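Local coordinates for ferrous IRON transport protein B homolog (Methanocaldococcus jannaschii, PDB 2WJI) that binds and releases guanine nucleotides as the G-domain of FeoB, a probable GTP-driven ferrous iron transporter of the cell membrane, at residues 110-115 and 160-165. Residues are numbered along the deposited sequence; the frame is centred on the assembly and turned at random.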
# COMPACT_ATOMS: atom_id res chain seq x y z
N ASN A 110 7.13 -2.31 -9.56
CA ASN A 110 8.02 -2.38 -8.41
C ASN A 110 7.18 -2.37 -7.15
O ASN A 110 6.58 -1.35 -6.80
CB ASN A 110 8.98 -1.19 -8.39
CG ASN A 110 10.09 -1.35 -7.36
OD1 ASN A 110 10.42 -2.47 -6.96
ND2 ASN A 110 10.67 -0.24 -6.94
N LEU A 111 7.13 -3.50 -6.45
CA LEU A 111 6.07 -3.72 -5.48
C LEU A 111 6.58 -3.89 -4.06
O LEU A 111 7.67 -4.40 -3.83
CB LEU A 111 5.26 -4.94 -5.90
CG LEU A 111 3.92 -5.19 -5.21
CD1 LEU A 111 2.95 -4.05 -5.49
CD2 LEU A 111 3.35 -6.51 -5.69
N LEU A 112 5.75 -3.45 -3.11
CA LEU A 112 6.01 -3.60 -1.68
C LEU A 112 4.68 -3.84 -0.99
O LEU A 112 3.70 -3.12 -1.24
CB LEU A 112 6.66 -2.35 -1.11
CG LEU A 112 6.77 -2.32 0.42
CD1 LEU A 112 7.55 -3.52 0.90
CD2 LEU A 112 7.42 -1.03 0.90
N LEU A 113 4.64 -4.83 -0.12
CA LEU A 113 3.39 -5.25 0.50
C LEU A 113 3.27 -4.70 1.92
O LEU A 113 4.11 -4.97 2.77
CB LEU A 113 3.33 -6.78 0.52
CG LEU A 113 2.01 -7.41 0.06
CD1 LEU A 113 1.58 -6.77 -1.23
CD2 LEU A 113 2.17 -8.91 -0.11
N ALA A 114 2.23 -3.91 2.15
CA ALA A 114 1.90 -3.44 3.48
C ALA A 114 0.73 -4.26 4.02
O ALA A 114 -0.39 -4.17 3.52
CB ALA A 114 1.56 -1.95 3.46
N LEU A 115 1.02 -5.06 5.04
CA LEU A 115 0.09 -6.03 5.59
C LEU A 115 -0.58 -5.42 6.82
O LEU A 115 -0.03 -5.44 7.93
CB LEU A 115 0.85 -7.30 5.95
CG LEU A 115 0.10 -8.52 6.47
CD1 LEU A 115 -0.82 -9.11 5.41
CD2 LEU A 115 1.11 -9.55 6.94
N SER A 160 11.66 3.60 1.51
CA SER A 160 12.89 4.27 1.08
C SER A 160 13.96 3.31 0.55
O SER A 160 14.84 3.71 -0.20
CB SER A 160 13.47 5.10 2.23
OG SER A 160 13.99 4.24 3.22
N ILE A 161 13.92 2.05 0.97
CA ILE A 161 14.85 1.05 0.47
C ILE A 161 14.33 0.48 -0.84
O ILE A 161 15.10 0.29 -1.79
CB ILE A 161 15.03 -0.11 1.49
CG1 ILE A 161 15.90 0.34 2.66
CG2 ILE A 161 15.64 -1.33 0.82
CD1 ILE A 161 15.79 -0.57 3.91
N ALA A 162 13.02 0.24 -0.90
CA ALA A 162 12.40 -0.35 -2.07
C ALA A 162 12.44 0.51 -3.34
O ALA A 162 12.41 -0.03 -4.45
CB ALA A 162 10.95 -0.76 -1.76
N VAL A 163 12.49 1.83 -3.21
CA VAL A 163 12.50 2.69 -4.39
C VAL A 163 13.84 2.64 -5.12
O VAL A 163 13.95 3.04 -6.28
CB VAL A 163 12.17 4.18 -4.09
CG1 VAL A 163 10.70 4.36 -3.79
CG2 VAL A 163 13.06 4.73 -2.97
N LYS A 164 14.86 2.15 -4.42
CA LYS A 164 16.19 2.03 -4.99
C LYS A 164 16.38 0.65 -5.61
O LYS A 164 17.23 0.45 -6.47
CB LYS A 164 17.24 2.29 -3.91
CG LYS A 164 17.08 3.66 -3.26
CD LYS A 164 17.72 3.72 -1.89
CE LYS A 164 17.72 5.14 -1.34
NZ LYS A 164 16.38 5.78 -1.43
N ASP A 165 15.56 -0.30 -5.15
CA ASP A 165 15.55 -1.65 -5.70
C ASP A 165 14.71 -1.70 -6.98
O ASP A 165 15.23 -1.70 -8.09
CB ASP A 165 15.00 -2.65 -4.68
CG ASP A 165 15.93 -2.84 -3.48
OD1 ASP A 165 15.84 -3.90 -2.83
OD2 ASP A 165 16.74 -1.93 -3.20
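N110 reaches from just before strand 111-116 to the C-terminal end of helix 152-162 and gives its amide ND2 to the backbone O of A162, a hydrogen bond of 3.0 Å with an N-H...O angle of 159°. The acceptor lies close to the amide plane of N110, whereas ND2 itself is tilted 34° from the carbonyl plane of A162. CG stands anti to the backbone N (chi1 -170°), on a side chain whose CB already points toward 160-165. The same ND2 also donates to the backbone O of D83, in the segment that leads into strand 84-90, so two main-chain oxygens grip this one amide nitrogen. The O of A162 takes the N-H of N110 and, in addition, a weak bond from D165 N at 3.2 Å.

Two residues further along the strand, L112 points to the same side as N110, and its CD2 meets CB of A162 at 4.4 Å, a light apolar touch next to the polar bond. L112 packs in addition on K140 and V142. Backbone hydrogen bonds of N110 and L112 to V85 fix the strand end that presents both side chains. Past A162 the chain curls round beside the amide, D165 C lying 4.3 Å from N110 ND2, and K164 NZ folds back onto S160 O at 2.9 Å while forming a salt bridge with E50. The contact lies at the protein surface and joins strand 111-116, which runs between strands 84-90 and 141-143, to helix 152-162, the last helix flanking the sheet, an alpha/beta packing characteristic of the P-loop GTPase fold; at its other end this strand runs into the nucleotide-binding residues N116-D119.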